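Local atomic coordinates of dihydroorotase (Agrobacterium tumefaciens, PDB entry 2OGJ), a protein that acts in vitro as an esterase that deacetylates acetyl-(R)-mandelate and, less efficiently, acetyl glycolate, on a binuclear zinc TIM-barrel scaffold. Residues S309-L312 with S313-M316; A268-F272 with K273-A277; K196-I200 with L201-M205. All coordinates share one frame; numbering follows the deposited sequence.

Interaction 1 of 3, residues S309-L312 with S313-M316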
ATOM      1  N   SER A 309      17.255 -40.308  -9.465  1.00 44.58           N
ATOM      2  CA  SER A 309      18.651 -40.639  -9.742  1.00 47.21           C
ATOM      3  C   SER A 309      19.655 -39.724  -9.039  1.00 48.74           C
ATOM      4  O   SER A 309      20.756 -40.166  -8.706  1.00 50.44           O
ATOM      5  CB  SER A 309      18.920 -40.614 -11.253  1.00 46.83           C
ATOM      6  OG  SER A 309      18.096 -41.541 -11.935  1.00 46.18           O
ATOM      7  N   LYS A 310      19.288 -38.457  -8.830  1.00 48.98           N
ATOM      8  CA  LYS A 310      20.167 -37.495  -8.151  1.00 47.97           C
ATOM      9  C   LYS A 310      20.249 -37.814  -6.658  1.00 48.24           C
ATOM     10  O   LYS A 310      21.318 -37.704  -6.045  1.00 48.02           O
ATOM     11  CB  LYS A 310      19.661 -36.058  -8.348  1.00 45.74           C
ATOM     12  CG  LYS A 310      19.691 -35.574  -9.799  1.00 44.84           C
ATOM     13  CD  LYS A 310      19.202 -34.141  -9.912  1.00 42.86           C
ATOM     14  CE  LYS A 310      19.243 -33.656 -11.343  1.00 42.41           C
ATOM     15  NZ  LYS A 310      18.493 -32.377 -11.505  1.00 39.86           N
ATOM     16  N   LEU A 311      19.120 -38.216  -6.075  1.00 47.87           N
ATOM     17  CA  LEU A 311      19.089 -38.562  -4.663  1.00 46.59           C
ATOM     18  C   LEU A 311      19.864 -39.847  -4.449  1.00 45.80           C
ATOM     19  O   LEU A 311      20.602 -39.984  -3.481  1.00 44.17           O
ATOM     20  CB  LEU A 311      17.649 -38.725  -4.176  1.00 47.04           C
ATOM     21  CG  LEU A 311      16.951 -37.486  -3.604  1.00 47.09           C
ATOM     22  CD1 LEU A 311      17.823 -36.888  -2.503  1.00 45.86           C
ATOM     23  CD2 LEU A 311      16.675 -36.464  -4.709  1.00 45.24           C
ATOM     24  N   LEU A 312      19.697 -40.791  -5.363  1.00 46.34           N
ATOM     25  CA  LEU A 312      20.409 -42.062  -5.283  1.00 47.13           C
ATOM     26  C   LEU A 312      21.908 -41.819  -5.396  1.00 47.82           C
ATOM     27  O   LEU A 312      22.698 -42.560  -4.830  1.00 48.77           O
ATOM     28  CB  LEU A 312      19.985 -43.001  -6.420  1.00 46.72           C
ATOM     29  CG  LEU A 312      20.520 -44.428  -6.310  1.00 45.48           C
ATOM     30  CD1 LEU A 312      19.727 -45.155  -5.241  1.00 46.48           C
ATOM     31  CD2 LEU A 312      20.372 -45.151  -7.627  1.00 45.07           C
ATOM     32  N   SER A 313      22.284 -40.782  -6.142  1.00 48.63           N
ATOM     33  CA  SER A 313      23.683 -40.446  -6.356  1.00 49.94           C
ATOM     34  C   SER A 313      24.331 -39.801  -5.141  1.00 50.81           C
ATOM     35  O   SER A 313      25.548 -39.833  -5.006  1.00 52.61           O
ATOM     36  CB  SER A 313      23.827 -39.512  -7.559  1.00 50.64           C
ATOM     37  OG  SER A 313      23.531 -38.172  -7.207  1.00 52.90           O
ATOM     38  N   VAL A 314      23.539 -39.190  -4.267  1.00 51.44           N
ATOM     39  CA  VAL A 314      24.122 -38.584  -3.075  1.00 51.87           C
ATOM     40  C   VAL A 314      23.857 -39.456  -1.862  1.00 52.48           C
ATOM     41  O   VAL A 314      23.638 -38.978  -0.749  1.00 51.45           O
ATOM     42  CB  VAL A 314      23.620 -37.145  -2.824  1.00 52.62           C
ATOM     43  CG1 VAL A 314      24.266 -36.189  -3.831  1.00 49.79           C
ATOM     44  CG2 VAL A 314      22.109 -37.093  -2.909  1.00 52.01           C
ATOM     45  N   ASP A 315      23.859 -40.756  -2.126  1.00 53.65           N
ATOM     46  CA  ASP A 315      23.712 -41.781  -1.117  1.00 54.96           C
ATOM     47  C   ASP A 315      22.398 -42.010  -0.400  1.00 53.92           C
ATOM     48  O   ASP A 315      22.377 -42.185   0.815  1.00 55.57           O
ATOM     49  CB  ASP A 315      24.813 -41.605  -0.075  1.00 59.72           C
ATOM     50  CG  ASP A 315      25.577 -42.880   0.175  1.00 63.43           C
ATOM     51  OD1 ASP A 315      26.125 -43.439  -0.799  1.00 65.98           O
ATOM     52  OD2 ASP A 315      25.634 -43.323   1.342  1.00 67.24           O
HETATM   53  N   MSE A 316      21.299 -42.018  -1.128  1.00 51.98           N
HETATM   54  CA  MSE A 316      20.029 -42.307  -0.495  1.00 49.36           C
HETATM   55  C   MSE A 316      19.849 -43.757  -0.911  1.00 50.38           C
HETATM   56  O   MSE A 316      19.759 -44.063  -2.099  1.00 50.94           O
HETATM   57  CB  MSE A 316      18.917 -41.431  -1.079  1.00 49.97           C
HETATM   58  CG  MSE A 316      17.660 -41.314  -0.218  1.00 50.10           C
HETATM   59 SE   MSE A 316      16.453 -40.084  -0.805  1.00 65.50          SE
HETATM   60  CE  MSE A 316      14.980 -40.737  -0.045  1.00 44.43           C
TER
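The hydroxyl of Ser313 gives its proton to the carbonyl of Lys310, with OG 2.5 Å from Lys310 O, and so folds back over the last turn of helix 304-313, one of the helices of this TIM-barrel hydrolase. A chi1 of 81° sets OG between its own backbone N and carbonyl carbon, from where it meets Lys310 O at a C=O...OG angle of 121°. Backbone amides follow behind it: Val314 N bonds to Leu311 O at 3.1 Å, lying well above the carbonyl plane. Asp315, with positive phi, then reverses the chain. The weak bonds from Met316 N to Leu311 O and from Asp315 N to Leu312 O resemble a Schellman ending. Leu311 O thus receives two amides, that of Met316 weakly. Val314 CG2 rests 3.3 Å from Lys310 O, while its side chain also packs on Phe272 and Ile279 of helix 272-280. The selenomethionine Met316, extended beyond CG, runs side by side with Leu311 and continues to Pro285 and Ala324. Its SE lies 3.8 Å from Leu311 CB and 3.9 Å from both CG and CD1 of the same leucine.

Interaction 2 of 3, residues A268-F272 with K273-A277; sequences ASFSF and KVAEA
Ser271 turns its hydroxyl toward the first turn of helix 272-280 and serves as the N-cap of that helix, which follows strand 260-262 in the TIM barrel. With chi1 at 172°, OG swings opposite the backbone N and comes in front of the amide of Val274. The capping bond from Val274 N to Ser271 OG is long and weak at 3.3 Å, yet almost straight. The serine carbonyl takes the amide of Ala275, N to O 3.1 Å, so both oxygens of Ser271 face amide N-H groups of the first turn. The CB of the cap residue also leans on a branch of Val274, whose CG2 lies 3.8 Å from Ser271 CB.

The two phenylalanines that flank the cap reach into the protein. In Phe270 CG lies anti to the backbone N (chi1 -178°), which carries the ring forward to Ala275, one turn into the helix, whose methyl approaches it obliquely; the ring also meets that of His265 and packs on Lys310 and Leu311, about 7 Å from the side chain of the zinc ligand His231. The ring of Phe272 packs on Lys310 and Ser313 of helix 304-313. Its carbonyl stays in the helix and accepts Glu276 N at 2.8 Å. The methyl carbon Ala275 CB ends 3.7 Å from Phe270 CE1 and 3.9 Å from CZ of the same ring.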
ATOM      1  N   ALA A 268      15.240 -23.832  -8.862  1.00 52.67           N
ATOM      2  CA  ALA A 268      15.939 -23.099  -7.821  1.00 52.47           C
ATOM      3  C   ALA A 268      15.955 -23.797  -6.461  1.00 52.52           C
ATOM      4  O   ALA A 268      16.658 -23.357  -5.559  1.00 52.80           O
ATOM      5  CB  ALA A 268      15.333 -21.699  -7.677  1.00 51.70           C
ATOM      6  N   SER A 269      15.219 -24.899  -6.314  1.00 52.54           N
ATOM      7  CA  SER A 269      15.131 -25.561  -5.008  1.00 52.40           C
ATOM      8  C   SER A 269      15.893 -26.855  -4.668  1.00 51.84           C
ATOM      9  O   SER A 269      15.595 -27.493  -3.640  1.00 50.88           O
ATOM     10  CB  SER A 269      13.653 -25.761  -4.671  1.00 52.68           C
ATOM     11  OG  SER A 269      12.930 -24.562  -4.909  1.00 53.78           O
ATOM     12  N   PHE A 270      16.852 -27.261  -5.501  1.00 50.70           N
ATOM     13  CA  PHE A 270      17.626 -28.458  -5.183  1.00 50.06           C
ATOM     14  C   PHE A 270      19.116 -28.308  -5.403  1.00 49.19           C
ATOM     15  O   PHE A 270      19.559 -27.864  -6.458  1.00 47.14           O
ATOM     16  CB  PHE A 270      17.149 -29.679  -5.967  1.00 50.68           C
ATOM     17  CG  PHE A 270      17.896 -30.944  -5.617  1.00 51.41           C
ATOM     18  CD1 PHE A 270      17.652 -31.601  -4.413  1.00 50.40           C
ATOM     19  CD2 PHE A 270      18.878 -31.454  -6.473  1.00 49.84           C
ATOM     20  CE1 PHE A 270      18.375 -32.746  -4.067  1.00 50.36           C
ATOM     21  CE2 PHE A 270      19.605 -32.597  -6.132  1.00 47.86           C
ATOM     22  CZ  PHE A 270      19.354 -33.244  -4.931  1.00 48.23           C
ATOM     23  N   SER A 271      19.875 -28.701  -4.383  1.00 50.01           N
ATOM     24  CA  SER A 271      21.330 -28.652  -4.406  1.00 49.18           C
ATOM     25  C   SER A 271      21.923 -30.010  -4.024  1.00 47.94           C
ATOM     26  O   SER A 271      21.526 -30.607  -3.016  1.00 45.33           O
ATOM     27  CB  SER A 271      21.837 -27.602  -3.418  1.00 50.76           C
ATOM     28  OG  SER A 271      23.253 -27.664  -3.296  1.00 51.28           O
ATOM     29  N   PHE A 272      22.901 -30.448  -4.880  1.00 47.28           N
ATOM     30  CA  PHE A 272      23.518 -31.746  -4.605  1.00 47.79           C
ATOM     31  C   PHE A 272      24.254 -31.669  -3.281  1.00 47.61           C
ATOM     32  O   PHE A 272      24.187 -32.590  -2.462  1.00 46.22           O
ATOM     33  CB  PHE A 272      24.547 -32.093  -5.672  1.00 47.93           C
ATOM     34  CG  PHE A 272      23.966 -32.604  -6.938  1.00 47.24           C
ATOM     35  CD1 PHE A 272      23.328 -33.838  -6.978  1.00 48.00           C
ATOM     36  CD2 PHE A 272      24.120 -31.888  -8.116  1.00 47.96           C
ATOM     37  CE1 PHE A 272      22.855 -34.365  -8.178  1.00 46.23           C
ATOM     38  CE2 PHE A 272      23.651 -32.403  -9.328  1.00 48.88           C
ATOM     39  CZ  PHE A 272      23.019 -33.647  -9.354  1.00 48.36           C
ATOM     40  N   LYS A 273      24.978 -30.565  -3.096  1.00 48.25           N
ATOM     41  CA  LYS A 273      25.756 -30.327  -1.894  1.00 48.96           C
ATOM     42  C   LYS A 273      24.901 -30.333  -0.633  1.00 49.50           C
ATOM     43  O   LYS A 273      25.245 -31.007   0.336  1.00 50.95           O
ATOM     44  CB  LYS A 273      26.526 -29.021  -2.043  1.00 47.99           C
ATOM     45  CG  LYS A 273      27.375 -29.059  -3.296  1.00 51.09           C
ATOM     46  CD  LYS A 273      28.356 -27.913  -3.436  1.00 53.42           C
ATOM     47  CE  LYS A 273      29.286 -28.172  -4.632  1.00 55.31           C
ATOM     48  NZ  LYS A 273      30.231 -27.047  -4.926  1.00 57.86           N
ATOM     49  N   VAL A 274      23.785 -29.613  -0.636  1.00 49.50           N
ATOM     50  CA  VAL A 274      22.921 -29.596   0.540  1.00 49.88           C
ATOM     51  C   VAL A 274      22.441 -31.008   0.842  1.00 50.27           C
ATOM     52  O   VAL A 274      22.536 -31.469   1.977  1.00 49.72           O
ATOM     53  CB  VAL A 274      21.687 -28.686   0.348  1.00 50.85           C
ATOM     54  CG1 VAL A 274      20.689 -28.927   1.465  1.00 49.49           C
ATOM     55  CG2 VAL A 274      22.114 -27.226   0.341  1.00 48.54           C
ATOM     56  N   ALA A 275      21.941 -31.697  -0.179  1.00 52.49           N
ATOM     57  CA  ALA A 275      21.432 -33.059  -0.028  1.00 53.68           C
ATOM     58  C   ALA A 275      22.485 -34.058   0.432  1.00 54.43           C
ATOM     59  O   ALA A 275      22.194 -34.953   1.224  1.00 52.99           O
ATOM     60  CB  ALA A 275      20.814 -33.531  -1.343  1.00 54.48           C
ATOM     61  N   GLU A 276      23.702 -33.909  -0.075  1.00 58.24           N
ATOM     62  CA  GLU A 276      24.782 -34.818   0.287  1.00 60.23           C
ATOM     63  C   GLU A 276      25.012 -34.700   1.775  1.00 61.14           C
ATOM     64  O   GLU A 276      24.919 -35.673   2.521  1.00 61.70           O
ATOM     65  CB  GLU A 276      26.069 -34.454  -0.454  1.00 63.45           C
ATOM     66  CG  GLU A 276      26.961 -35.648  -0.748  1.00 68.11           C
ATOM     67  CD  GLU A 276      28.374 -35.257  -1.150  1.00 69.60           C
ATOM     68  OE1 GLU A 276      28.535 -34.373  -2.026  1.00 69.69           O
ATOM     69  OE2 GLU A 276      29.333 -35.844  -0.595  1.00 70.05           O
ATOM     70  N   ALA A 277      25.298 -33.485   2.202  1.00 61.23           N
ATOM     71  CA  ALA A 277      25.534 -33.222   3.606  1.00 57.70           C
ATOM     72  C   ALA A 277      24.368 -33.688   4.483  1.00 56.98           C
ATOM     73  O   ALA A 277      24.566 -34.230   5.571  1.00 54.64           O
ATOM     74  CB  ALA A 277      25.784 -31.746   3.803  1.00 57.62           C
TER

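Interaction 3 of 3, residues K196-I200 with L201-M205; sequences KIAKI and LKVPM
Ile197 and Leu201, one helical turn apart, lie side by side and point the same way, with Ile197 CG2 3.8 Å from Leu201 CD1. The branch used is fixed by the isoleucine torsion: CG1 sits beside the backbone N (chi1 -64°), which leaves CG2 opposite that nitrogen and turned down the helix toward the leucine. Both residues pack on helix 157-165, Ile197 on Leu157 and Ile160, Leu201 on Leu161 and Tyr164. Under them the backbone closes a regular helical bond, Leu201 N to Ile197 O at 2.8 Å, with the amide nearly along the C=O axis.

Ala198 marks the other buried side. Its small CB lies 4.3 Å from CB of the selenomethionine Met205 and 4.4 Å from Val203 CG1, carbon contacts longer than that of the isoleucine with the leucine, but it comes within 3.5 Å of Val203 O and also touches Leu174. Helix 189-201 ends here in a Schellman motif, which turns the chain back past Ala198. Lys202, with positive phi, is the C-prime residue: Val203 N bonds to Ala198 O at 3.0 Å, and Lys202 N makes a weak bond to Lys199 O. The reversal leads directly into strand 206-209, completing a beta-alpha-beta crossover from the adjacent parallel strand 177-178; strand 206-209 carries the zinc ligand His208.

The solvent side is that of the exposed Lys202, whose CB bond points away from the helix and whose CG lies 3.7 Å from Lys199 O. A further face is covered by the assembly: the amino group of Lys196 forms salt bridges with Asp217 and Asp244 of a second subunit, and Ile200 packs on Glu243 of that same neighbouring subunit.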
ATOM      1  N   LYS A 196      -4.161 -22.071  10.171  1.00 43.81           N
ATOM      2  CA  LYS A 196      -5.475 -21.952  10.789  1.00 45.04           C
ATOM      3  C   LYS A 196      -6.543 -22.634   9.931  1.00 44.83           C
ATOM      4  O   LYS A 196      -7.302 -23.487  10.433  1.00 42.98           O
ATOM      5  CB  LYS A 196      -5.831 -20.475  10.986  1.00 46.53           C
ATOM      6  CG  LYS A 196      -7.155 -20.229  11.698  1.00 48.67           C
ATOM      7  CD  LYS A 196      -7.078 -20.610  13.164  1.00 51.44           C
ATOM      8  CE  LYS A 196      -8.393 -20.351  13.889  1.00 50.71           C
ATOM      9  NZ  LYS A 196      -8.220 -20.686  15.323  1.00 49.40           N
ATOM     10  N   ILE A 197      -6.590 -22.264   8.646  1.00 44.55           N
ATOM     11  CA  ILE A 197      -7.559 -22.822   7.693  1.00 44.55           C
ATOM     12  C   ILE A 197      -7.339 -24.319   7.495  1.00 44.89           C
ATOM     13  O   ILE A 197      -8.299 -25.089   7.476  1.00 44.47           O
ATOM     14  CB  ILE A 197      -7.489 -22.090   6.328  1.00 44.33           C
ATOM     15  CG1 ILE A 197      -7.911 -20.617   6.510  1.00 43.68           C
ATOM     16  CG2 ILE A 197      -8.394 -22.780   5.316  1.00 44.39           C
ATOM     17  CD1 ILE A 197      -7.463 -19.663   5.394  1.00 39.59           C
ATOM     18  N   ALA A 198      -6.076 -24.728   7.373  1.00 46.39           N
ATOM     19  CA  ALA A 198      -5.734 -26.145   7.220  1.00 47.54           C
ATOM     20  C   ALA A 198      -6.269 -26.939   8.424  1.00 48.72           C
ATOM     21  O   ALA A 198      -6.855 -28.008   8.261  1.00 48.68           O
ATOM     22  CB  ALA A 198      -4.211 -26.308   7.087  1.00 46.25           C
ATOM     23  N   LYS A 199      -6.071 -26.400   9.628  1.00 51.23           N
ATOM     24  CA  LYS A 199      -6.561 -27.033  10.851  1.00 52.81           C
ATOM     25  C   LYS A 199      -8.087 -27.134  10.819  1.00 52.19           C
ATOM     26  O   LYS A 199      -8.656 -28.143  11.227  1.00 52.75           O
ATOM     27  CB  LYS A 199      -6.121 -26.244  12.098  1.00 55.14           C
ATOM     28  CG  LYS A 199      -4.622 -26.333  12.400  1.00 57.75           C
ATOM     29  CD  LYS A 199      -4.315 -26.353  13.911  1.00 58.59           C
ATOM     30  CE  LYS A 199      -4.648 -25.042  14.606  1.00 59.38           C
ATOM     31  NZ  LYS A 199      -3.795 -23.917  14.128  1.00 59.35           N
ATOM     32  N   ILE A 200      -8.749 -26.091  10.321  1.00 51.30           N
ATOM     33  CA  ILE A 200     -10.210 -26.093  10.225  1.00 50.48           C
ATOM     34  C   ILE A 200     -10.682 -27.159   9.248  1.00 50.06           C
ATOM     35  O   ILE A 200     -11.635 -27.883   9.533  1.00 49.28           O
ATOM     36  CB  ILE A 200     -10.766 -24.722   9.741  1.00 51.02           C
ATOM     37  CG1 ILE A 200     -10.580 -23.674  10.837  1.00 52.02           C
ATOM     38  CG2 ILE A 200     -12.237 -24.841   9.366  1.00 48.37           C
ATOM     39  CD1 ILE A 200     -11.013 -22.291  10.407  1.00 55.16           C
ATOM     40  N   LEU A 201     -10.008 -27.247   8.097  1.00 49.12           N
ATOM     41  CA  LEU A 201     -10.356 -28.218   7.055  1.00 48.85           C
ATOM     42  C   LEU A 201      -9.920 -29.609   7.444  1.00 47.42           C
ATOM     43  O   LEU A 201     -10.390 -30.596   6.877  1.00 44.52           O
ATOM     44  CB  LEU A 201      -9.709 -27.833   5.713  1.00 49.99           C
ATOM     45  CG  LEU A 201     -10.266 -26.560   5.063  1.00 50.59           C
ATOM     46  CD1 LEU A 201      -9.449 -26.168   3.856  1.00 47.85           C
ATOM     47  CD2 LEU A 201     -11.722 -26.797   4.679  1.00 52.15           C
ATOM     48  N   LYS A 202      -9.035 -29.676   8.430  1.00 48.57           N
ATOM     49  CA  LYS A 202      -8.502 -30.948   8.905  1.00 49.84           C
ATOM     50  C   LYS A 202      -7.707 -31.564   7.762  1.00 47.60           C
ATOM     51  O   LYS A 202      -7.865 -32.742   7.435  1.00 46.64           O
ATOM     52  CB  LYS A 202      -9.635 -31.887   9.340  1.00 52.35           C
ATOM     53  CG  LYS A 202     -10.462 -31.343  10.507  1.00 56.71           C
ATOM     54  CD  LYS A 202     -11.488 -32.358  11.016  1.00 60.19           C
ATOM     55  CE  LYS A 202     -12.447 -32.776   9.911  1.00 62.04           C
ATOM     56  NZ  LYS A 202     -13.294 -33.916  10.346  1.00 64.31           N
ATOM     57  N   VAL A 203      -6.821 -30.757   7.186  1.00 45.20           N
ATOM     58  CA  VAL A 203      -6.022 -31.180   6.050  1.00 44.57           C
ATOM     59  C   VAL A 203      -4.549 -30.743   6.184  1.00 43.21           C
ATOM     60  O   VAL A 203      -4.233 -29.777   6.885  1.00 43.74           O
ATOM     61  CB  VAL A 203      -6.684 -30.610   4.761  1.00 44.68           C
ATOM     62  CG1 VAL A 203      -6.178 -29.190   4.485  1.00 43.45           C
ATOM     63  CG2 VAL A 203      -6.491 -31.561   3.591  1.00 44.97           C
ATOM     64  N   PRO A 204      -3.623 -31.457   5.526  1.00 41.70           N
ATOM     65  CA  PRO A 204      -2.213 -31.080   5.627  1.00 42.36           C
ATOM     66  C   PRO A 204      -1.855 -29.819   4.860  1.00 42.04           C
ATOM     67  O   PRO A 204      -2.577 -29.405   3.966  1.00 39.53           O
ATOM     68  CB  PRO A 204      -1.492 -32.310   5.101  1.00 41.03           C
ATOM     69  CG  PRO A 204      -2.456 -32.827   4.087  1.00 41.98           C
ATOM     70  CD  PRO A 204      -3.770 -32.722   4.795  1.00 41.51           C
HETATM   71  N   MSE A 205      -0.721 -29.224   5.208  1.00 44.08           N
HETATM   72  CA  MSE A 205      -0.274 -27.996   4.567  1.00 47.88           C
HETATM   73  C   MSE A 205       1.122 -28.142   3.958  1.00 48.17           C
HETATM   74  O   MSE A 205       2.061 -28.548   4.639  1.00 50.16           O
HETATM   75  CB  MSE A 205      -0.268 -26.861   5.600  1.00 51.34           C
HETATM   76  CG  MSE A 205      -0.091 -25.475   5.009  1.00 55.96           C
HETATM   77 SE   MSE A 205       0.022 -24.207   6.269  1.00 78.63          SE
HETATM   78  CE  MSE A 205       0.608 -22.874   5.321  1.00 53.49           C
TER

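How the interactions relate
Interactions 1 and 2 are buried neighbours: the end of helix 304-313 lies against the start of helix 272-280, and Phe272 CE1 reaches within 3.6 Å of Lys310 CB. Interaction 3 stands apart, its centre about 33 Å from that of interaction 1 and on the opposite side of the chain's centre; it is partly buried and borders a second subunit. The chemistry follows position along the helix. Residues 268-277 start a helix, with a serine oxygen weakly receiving an amide, whereas the other two end one, with carbonyls collecting amides: a serine hydroxyl joins them at 309-316, and at 196-205 the polar bonds across the contact are all between backbone atoms.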